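Local coordinates for protein probable uracil-DNA glycosylase (Acanthamoeba polyphaga mimivirus, PDB 5X55) that is a probable uracil-DNA glycosylase of the UDG-like superfamily, with an alpha/beta fold built around a four-stranded parallel sheet, at residues Gly206-Val211 / Thr251-Ser256; Asn286-Ile291 / Pro308-Ile313. All blocks are in the same frame, centred on the assembly; numbering follows the deposited sequence.

Contact 1 (Gly206-Val211 / Thr251-Ser256); sequences GCSFSV and TFMINS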
ATOM      1  N   GLY A 206       7.292   2.500   1.271  1.00 17.33           N
ATOM      2  CA  GLY A 206       6.915   1.412   0.398  1.00 17.24           C
ATOM      3  C   GLY A 206       5.738   0.605   0.877  1.00 20.23           C
ATOM      4  O   GLY A 206       5.502  -0.488   0.355  1.00 22.92           O
ATOM      5  N   CYS A 207       5.022   1.099   1.878  1.00 17.85           N
ATOM      6  CA  CYS A 207       3.800   0.510   2.400  1.00 19.80           C
ATOM      7  C   CYS A 207       2.767   1.609   2.486  1.00 19.65           C
ATOM      8  O   CYS A 207       3.105   2.741   2.849  1.00 22.90           O
ATOM      9  CB  CYS A 207       3.997  -0.069   3.797  1.00 16.64           C
ATOM     10  SG  CYS A 207       5.361  -1.139   3.889  1.00 35.59           S
ATOM     11  N   SER A 208       1.512   1.283   2.198  1.00 14.54           N
ATOM     12  CA  SER A 208       0.476   2.283   2.413  1.00 15.49           C
ATOM     13  C   SER A 208       0.294   2.526   3.910  1.00 15.05           C
ATOM     14  O   SER A 208       0.443   1.612   4.732  1.00 12.04           O
ATOM     15  CB  SER A 208      -0.848   1.873   1.746  1.00 15.69           C
ATOM     16  OG  SER A 208      -1.325   0.612   2.169  1.00 14.13           O
ATOM     17  N   PHE A 209       0.064   3.796   4.251  1.00 13.78           N
ATOM     18  CA  PHE A 209      -0.256   4.295   5.587  1.00 17.44           C
ATOM     19  C   PHE A 209       0.893   4.237   6.601  1.00 16.20           C
ATOM     20  O   PHE A 209       0.934   5.067   7.509  1.00 18.98           O
ATOM     21  CB  PHE A 209      -1.505   3.581   6.110  1.00 14.80           C
ATOM     22  CG  PHE A 209      -2.725   3.890   5.291  1.00 18.87           C
ATOM     23  CD1 PHE A 209      -3.379   5.112   5.448  1.00 17.87           C
ATOM     24  CD2 PHE A 209      -3.176   3.001   4.312  1.00 14.40           C
ATOM     25  CE1 PHE A 209      -4.491   5.428   4.677  1.00 18.78           C
ATOM     26  CE2 PHE A 209      -4.276   3.322   3.524  1.00 17.41           C
ATOM     27  CZ  PHE A 209      -4.937   4.536   3.709  1.00 17.03           C
ATOM     28  N   SER A 210       1.856   3.340   6.431  1.00 15.64           N
ATOM     29  CA  SER A 210       2.908   3.174   7.423  1.00 17.03           C
ATOM     30  C   SER A 210       4.021   4.219   7.274  1.00 17.36           C
ATOM     31  O   SER A 210       4.290   4.727   6.179  1.00 14.88           O
ATOM     32  CB  SER A 210       3.496   1.763   7.325  1.00 15.55           C
ATOM     33  OG  SER A 210       4.522   1.599   8.282  1.00 19.58           O
ATOM     34  N   VAL A 211       4.664   4.538   8.400  1.00 18.79           N
ATOM     35  CA  VAL A 211       5.843   5.408   8.446  1.00 18.77           C
ATOM     36  C   VAL A 211       6.890   4.789   9.367  1.00 22.87           C
ATOM     37  O   VAL A 211       6.562   4.005  10.268  1.00 20.70           O
ATOM     38  CB  VAL A 211       5.497   6.839   8.932  1.00 18.63           C
ATOM     39  CG1 VAL A 211       4.603   7.564   7.926  1.00 17.54           C
ATOM     40  CG2 VAL A 211       4.867   6.823  10.326  1.00 19.16           C
ATOM     41  N   THR A 251      -1.092  -8.663   5.830  1.00 14.89           N
ATOM     42  CA  THR A 251      -1.799  -7.466   5.390  1.00 15.66           C
ATOM     43  C   THR A 251      -0.980  -6.803   4.279  1.00 17.67           C
ATOM     44  O   THR A 251       0.075  -6.211   4.538  1.00 16.28           O
ATOM     45  CB  THR A 251      -2.049  -6.509   6.555  1.00 15.32           C
ATOM     46  OG1 THR A 251      -2.450  -7.257   7.709  1.00 13.48           O
ATOM     47  CG2 THR A 251      -3.180  -5.545   6.191  1.00 12.96           C
ATOM     48  N   PHE A 252      -1.474  -6.891   3.042  1.00 12.50           N
ATOM     49  CA  PHE A 252      -0.753  -6.417   1.854  1.00 17.52           C
ATOM     50  C   PHE A 252      -1.113  -4.952   1.625  1.00 16.17           C
ATOM     51  O   PHE A 252      -2.065  -4.620   0.920  1.00 14.36           O
ATOM     52  CB  PHE A 252      -1.111  -7.282   0.650  1.00 15.88           C
ATOM     53  CG  PHE A 252      -0.275  -7.033  -0.586  1.00 16.78           C
ATOM     54  CD1 PHE A 252       1.058  -7.423  -0.636  1.00 16.27           C
ATOM     55  CD2 PHE A 252      -0.845  -6.478  -1.723  1.00 14.95           C
ATOM     56  CE1 PHE A 252       1.820  -7.237  -1.779  1.00 15.42           C
ATOM     57  CE2 PHE A 252      -0.085  -6.286  -2.878  1.00 17.09           C
ATOM     58  CZ  PHE A 252       1.257  -6.666  -2.903  1.00 16.47           C
ATOM     59  N   MET A 253      -0.336  -4.065   2.219  1.00 16.38           N
ATOM     60  CA  MET A 253      -0.650  -2.639   2.249  1.00 16.43           C
ATOM     61  C   MET A 253       0.265  -1.948   1.255  1.00 16.09           C
ATOM     62  O   MET A 253       1.419  -1.659   1.566  1.00 19.39           O
ATOM     63  CB  MET A 253      -0.467  -2.068   3.653  1.00 11.76           C
ATOM     64  CG  MET A 253      -1.193  -2.847   4.757  1.00 14.20           C
ATOM     65  SD  MET A 253      -1.025  -2.035   6.371  1.00 17.13           S
ATOM     66  CE  MET A 253      -2.034  -0.571   6.060  1.00 15.70           C
ATOM     67  N   ILE A 254      -0.261  -1.667   0.064  1.00 16.68           N
ATOM     68  CA  ILE A 254       0.487  -0.993  -0.988  1.00 16.79           C
ATOM     69  C   ILE A 254      -0.241   0.289  -1.388  1.00 18.28           C
ATOM     70  O   ILE A 254      -1.437   0.463  -1.144  1.00 17.52           O
ATOM     71  CB  ILE A 254       0.675  -1.897  -2.224  1.00 21.59           C
ATOM     72  CG1 ILE A 254      -0.692  -2.318  -2.767  1.00 21.93           C
ATOM     73  CG2 ILE A 254       1.507  -3.113  -1.892  1.00 16.25           C
ATOM     74  CD1 ILE A 254      -0.648  -2.869  -4.167  1.00 19.91           C
ATOM     75  N   ASN A 255       0.505   1.183  -2.031  1.00 16.82           N
ATOM     76  CA  ASN A 255      -0.033   2.371  -2.677  1.00 15.26           C
ATOM     77  C   ASN A 255      -0.196   2.103  -4.174  1.00 17.51           C
ATOM     78  O   ASN A 255       0.716   1.571  -4.810  1.00 16.68           O
ATOM     79  CB  ASN A 255       0.890   3.563  -2.443  1.00 16.65           C
ATOM     80  CG  ASN A 255       0.929   4.007  -0.984  1.00 17.76           C
ATOM     81  OD1 ASN A 255      -0.110   4.182  -0.361  1.00 17.41           O
ATOM     82  ND2 ASN A 255       2.129   4.205  -0.443  1.00 13.13           N
ATOM     83  N   SER A 256      -1.352   2.477  -4.741  1.00 15.25           N
ATOM     84  CA  SER A 256      -1.564   2.244  -6.168  1.00 16.89           C
ATOM     85  C   SER A 256      -0.574   3.032  -7.031  1.00 16.69           C
ATOM     86  O   SER A 256      -0.242   2.605  -8.142  1.00 19.58           O
ATOM     87  CB  SER A 256      -2.999   2.599  -6.539  1.00 22.69           C
ATOM     88  OG  SER A 256      -3.268   3.955  -6.226  1.00 20.93           O
TER
HETATM   89  O   HOH W   1      -0.157   5.952   2.085  1.00 19.66           O
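Ser208 meets Met253 and Ile254 where residues 206-209 run 104° from the direction of 253-255, and a single backbone hydrogen bond joins the two segments. It goes from Ser208 N to Met253 O (3.0 Å), and its donor stands above the carbonyl plane, 68° out of it. Thr174 OG1, which also reaches Gly206 O, bonds to Met253 O as well, while the CA-H of Cys207 approaches that oxygen with CA at 3.3 Å.

The Ser208 side chain points into the strand. With chi1 at 56°, OG sits between the backbone N and the carbonyl carbon, against Met253 CB at 3.2 Å, and bonds to Ile187 O of the next strand. Ser208 CB in turn lies 3.2 Å from Asn255 OD1. That oxygen accepts from a water that itself accepts from Phe209 N, so the Asn255 side-chain amide is linked through water to the loop backbone. Phe209 and Met253 cross at about a right angle, with Met253 CE 4.1 Å from Phe209 CD2.

This is a loop laid over an outermost strand of the parallel sheet in the alpha/beta core of the UDG-like fold.

Contact 2 (Asn286-Ile291 / Pro308-Ile313); sequences NYDDLI and PKKHYI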
ATOM      1  N   ASN A 286      -4.951 -15.617  -9.491  1.00 31.18           N
ATOM      2  CA  ASN A 286      -4.252 -16.809  -9.033  1.00 28.01           C
ATOM      3  C   ASN A 286      -4.606 -17.235  -7.615  1.00 26.59           C
ATOM      4  O   ASN A 286      -4.197 -18.320  -7.202  1.00 28.90           O
ATOM      5  CB  ASN A 286      -2.746 -16.613  -9.169  1.00 28.14           C
ATOM      6  CG  ASN A 286      -2.313 -16.646 -10.613  1.00 39.10           C
ATOM      7  OD1 ASN A 286      -2.060 -15.603 -11.229  1.00 39.41           O
ATOM      8  ND2 ASN A 286      -2.268 -17.848 -11.185  1.00 40.79           N
ATOM      9  N   TYR A 287      -5.376 -16.442  -6.875  1.00 27.12           N
ATOM     10  CA  TYR A 287      -5.672 -16.746  -5.484  1.00 26.68           C
ATOM     11  C   TYR A 287      -7.147 -16.524  -5.194  1.00 27.55           C
ATOM     12  O   TYR A 287      -7.863 -15.842  -5.938  1.00 26.58           O
ATOM     13  CB  TYR A 287      -4.798 -15.903  -4.530  1.00 26.50           C
ATOM     14  CG  TYR A 287      -3.340 -16.188  -4.758  1.00 24.38           C
ATOM     15  CD1 TYR A 287      -2.734 -17.304  -4.187  1.00 31.89           C
ATOM     16  CD2 TYR A 287      -2.585 -15.394  -5.597  1.00 25.33           C
ATOM     17  CE1 TYR A 287      -1.405 -17.594  -4.425  1.00 27.27           C
ATOM     18  CE2 TYR A 287      -1.256 -15.682  -5.843  1.00 27.88           C
ATOM     19  CZ  TYR A 287      -0.681 -16.788  -5.255  1.00 23.60           C
ATOM     20  OH  TYR A 287       0.628 -17.093  -5.481  1.00 33.24           O
ATOM     21  N   ASP A 288      -7.600 -17.104  -4.090  1.00 31.34           N
ATOM     22  CA  ASP A 288      -9.018 -17.075  -3.821  1.00 34.98           C
ATOM     23  C   ASP A 288      -9.320 -16.522  -2.448  1.00 30.58           C
ATOM     24  O   ASP A 288      -8.510 -16.636  -1.511  1.00 31.42           O
ATOM     25  CB  ASP A 288      -9.624 -18.451  -3.992  1.00 38.68           C
ATOM     26  CG  ASP A 288      -9.645 -18.889  -5.457  1.00 54.13           C
ATOM     27  OD1 ASP A 288      -9.662 -20.115  -5.722  1.00 60.74           O
ATOM     28  OD2 ASP A 288      -9.641 -18.011  -6.345  1.00 59.00           O
ATOM     29  N   ASP A 289     -10.486 -15.877  -2.366  1.00 28.11           N
ATOM     30  CA  ASP A 289     -11.031 -15.474  -1.082  1.00 35.67           C
ATOM     31  C   ASP A 289     -10.079 -14.519  -0.353  1.00 31.94           C
ATOM     32  O   ASP A 289      -9.807 -14.666   0.845  1.00 26.05           O
ATOM     33  CB  ASP A 289     -11.315 -16.717  -0.236  1.00 34.99           C
ATOM     34  CG  ASP A 289     -12.154 -16.420   0.965  1.00 48.44           C
ATOM     35  OD1 ASP A 289     -11.776 -16.898   2.054  1.00 49.98           O
ATOM     36  OD2 ASP A 289     -13.176 -15.715   0.815  1.00 48.87           O
ATOM     37  N   LEU A 290      -9.507 -13.577  -1.099  1.00 24.47           N
ATOM     38  CA  LEU A 290      -8.773 -12.494  -0.467  1.00 25.39           C
ATOM     39  C   LEU A 290      -9.770 -11.491   0.081  1.00 25.63           C
ATOM     40  O   LEU A 290     -10.936 -11.460  -0.320  1.00 27.71           O
ATOM     41  CB  LEU A 290      -7.836 -11.807  -1.459  1.00 23.09           C
ATOM     42  CG  LEU A 290      -6.836 -12.707  -2.183  1.00 29.60           C
ATOM     43  CD1 LEU A 290      -5.922 -11.880  -3.085  1.00 28.02           C
ATOM     44  CD2 LEU A 290      -6.023 -13.539  -1.212  1.00 24.00           C
ATOM     45  N   ILE A 291      -9.306 -10.653   0.997  1.00 20.68           N
ATOM     46  CA  ILE A 291     -10.114  -9.549   1.495  1.00 20.84           C
ATOM     47  C   ILE A 291      -9.537  -8.244   0.959  1.00 19.21           C
ATOM     48  O   ILE A 291      -8.357  -7.946   1.177  1.00 18.38           O
ATOM     49  CB  ILE A 291     -10.177  -9.543   3.025  1.00 17.08           C
ATOM     50  CG1 ILE A 291     -10.732 -10.887   3.504  1.00 21.46           C
ATOM     51  CG2 ILE A 291     -11.033  -8.365   3.489  1.00 19.63           C
ATOM     52  CD1 ILE A 291     -10.459 -11.194   4.957  1.00 23.95           C
ATOM     53  N   PRO A 308     -16.468  -9.743  -6.906  1.00 33.24           N
ATOM     54  CA  PRO A 308     -16.948  -9.716  -5.517  1.00 32.58           C
ATOM     55  C   PRO A 308     -17.620 -10.998  -5.048  1.00 32.92           C
ATOM     56  O   PRO A 308     -18.017 -11.068  -3.881  1.00 38.05           O
ATOM     57  CB  PRO A 308     -17.945  -8.543  -5.521  1.00 33.22           C
ATOM     58  CG  PRO A 308     -18.447  -8.491  -6.934  1.00 30.77           C
ATOM     59  CD  PRO A 308     -17.292  -8.916  -7.808  1.00 29.55           C
ATOM     60  N   LYS A 309     -17.769 -12.015  -5.895  1.00 38.71           N
ATOM     61  CA  LYS A 309     -18.245 -13.313  -5.431  1.00 43.04           C
ATOM     62  C   LYS A 309     -17.103 -14.277  -5.164  1.00 41.41           C
ATOM     63  O   LYS A 309     -17.268 -15.250  -4.418  1.00 45.46           O
ATOM     64  CB  LYS A 309     -19.208 -13.937  -6.449  1.00 42.72           C
ATOM     65  CG  LYS A 309     -20.392 -13.050  -6.809  1.00 45.73           C
ATOM     66  CD  LYS A 309     -21.377 -13.749  -7.755  1.00 51.37           C
ATOM     67  CE  LYS A 309     -20.680 -14.636  -8.790  1.00 52.27           C
ATOM     68  NZ  LYS A 309     -19.755 -13.892  -9.704  1.00 58.34           N
ATOM     69  N   LYS A 310     -15.959 -14.006  -5.751  1.00 33.03           N
ATOM     70  CA  LYS A 310     -14.744 -14.750  -5.515  1.00 34.86           C
ATOM     71  C   LYS A 310     -13.925 -14.156  -4.369  1.00 33.49           C
ATOM     72  O   LYS A 310     -13.068 -14.843  -3.794  1.00 31.96           O
ATOM     73  CB  LYS A 310     -13.947 -14.723  -6.816  1.00 38.69           C
ATOM     74  CG  LYS A 310     -13.114 -15.905  -7.142  1.00 46.33           C
ATOM     75  CD  LYS A 310     -11.784 -15.469  -7.720  1.00 48.77           C
ATOM     76  CE  LYS A 310     -11.241 -16.624  -8.491  1.00 48.71           C
ATOM     77  NZ  LYS A 310     -11.609 -17.924  -7.829  1.00 55.29           N
ATOM     78  N   HIS A 311     -14.161 -12.885  -4.048  1.00 29.88           N
ATOM     79  CA  HIS A 311     -13.366 -12.157  -3.076  1.00 31.88           C
ATOM     80  C   HIS A 311     -14.278 -11.226  -2.299  1.00 30.55           C
ATOM     81  O   HIS A 311     -15.330 -10.799  -2.787  1.00 30.36           O
ATOM     82  CB  HIS A 311     -12.244 -11.336  -3.737  1.00 24.27           C
ATOM     83  CG  HIS A 311     -11.246 -12.159  -4.481  1.00 26.33           C
ATOM     84  ND1 HIS A 311     -10.274 -12.900  -3.843  1.00 24.54           N
ATOM     85  CD2 HIS A 311     -11.063 -12.357  -5.810  1.00 25.29           C
ATOM     86  CE1 HIS A 311      -9.537 -13.525  -4.744  1.00 27.98           C
ATOM     87  NE2 HIS A 311      -9.991 -13.207  -5.947  1.00 33.38           N
ATOM     88  N   TYR A 312     -13.833 -10.878  -1.099  1.00 24.22           N
ATOM     89  CA  TYR A 312     -14.616 -10.093  -0.155  1.00 27.12           C
ATOM     90  C   TYR A 312     -14.115  -8.647  -0.150  1.00 25.16           C
ATOM     91  O   TYR A 312     -12.940  -8.402   0.144  1.00 20.03           O
ATOM     92  CB  TYR A 312     -14.504 -10.737   1.224  1.00 26.75           C
ATOM     93  CG  TYR A 312     -15.279 -10.083   2.335  1.00 27.75           C
ATOM     94  CD1 TYR A 312     -16.622  -9.751   2.185  1.00 27.16           C
ATOM     95  CD2 TYR A 312     -14.667  -9.829   3.554  1.00 27.88           C
ATOM     96  CE1 TYR A 312     -17.334  -9.161   3.229  1.00 30.14           C
ATOM     97  CE2 TYR A 312     -15.367  -9.245   4.599  1.00 31.99           C
ATOM     98  CZ  TYR A 312     -16.694  -8.914   4.436  1.00 30.07           C
ATOM     99  OH  TYR A 312     -17.361  -8.337   5.496  1.00 29.22           O
ATOM    100  N   ILE A 313     -15.005  -7.695  -0.468  1.00 19.81           N
ATOM    101  CA  ILE A 313     -14.657  -6.279  -0.611  1.00 19.67           C
ATOM    102  C   ILE A 313     -15.407  -5.461   0.433  1.00 20.45           C
ATOM    103  O   ILE A 313     -16.644  -5.487   0.482  1.00 23.59           O
ATOM    104  CB  ILE A 313     -14.962  -5.745  -2.018  1.00 21.35           C
ATOM    105  CG1 ILE A 313     -14.267  -6.603  -3.085  1.00 24.40           C
ATOM    106  CG2 ILE A 313     -14.511  -4.297  -2.118  1.00 16.50           C
ATOM    107  CD1 ILE A 313     -14.707  -6.309  -4.504  1.00 25.57           C
TER
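Leu290 N donates to His311 ND1 at 2.9 Å with an N-H...N angle of 151°. The donor lies only 3° out of the imidazole plane, so it meets the ring at its edge, and ND1 acting as acceptor is consistent with a tautomer protonated at NE2. The torsion chi1 of -62° sets CG of His311 anti to its own carbonyl carbon, beside the backbone N, and the side chain runs alongside that of Leu290, pointing the same way; Leu290 CB is 3.6 Å from His311 ND1. Farther round the same edge, Tyr287 O lies 3.1 Å from His311 CE1.

Asp289 has a positive phi, in the left-handed region, and two successive amides are directed at 308-313: while Leu290 N takes the imidazole, Asp289 N bonds to Lys310 O at 3.1 Å. Tyr312 N then donates to Leu290 O (3.1 Å), nearly along the C=O axis. Together with a backbone bond between Tyr312 and Phe292, this brackets Ile291 in a parallel bridge, the start of the pairing between strands 291-295 and 312-316, which are joined through helix 297-303 as a beta-alpha-beta crossover.

Ile291 and Tyr312 lie side by side on one sheet face, with Ile291 CG2 3.9 Å from Tyr312 CD2. Helix 350-360 covers them, and its His357 stacks on the tyrosine ring. His357 also hydrogen-bonds Asp289 OD2, which forms a salt bridge with Arg361. Lys310 and Asp288, both exposed, form a salt bridge between NZ and OD2 modelled so short that its exact length is doubtful.

Contact 1 closes along the chain before contact 2 opens, and all four segments belong to the uracil-DNA glycosylase superfamily region of the chain. The centres of the two contacts are 19 Å apart and their nearest atoms about 7 Å, without touching. What joins them is the parallel sheet, ordered 251-255, 185-189, 291-295, 312-316: contact 1 involves one outermost strand, contact 2 the pair at the other side. Strand 185-189 connects them, since its backbone bonds to Phe252 and Ile254 of contact 1 and to Ile291 of contact 2. Depth differs too. Contact 1 lies 3 Å from the chain centre and is buried, whereas contact 2, 18 Å out, is partly exposed, so the sheet runs from the core toward the protein's periphery.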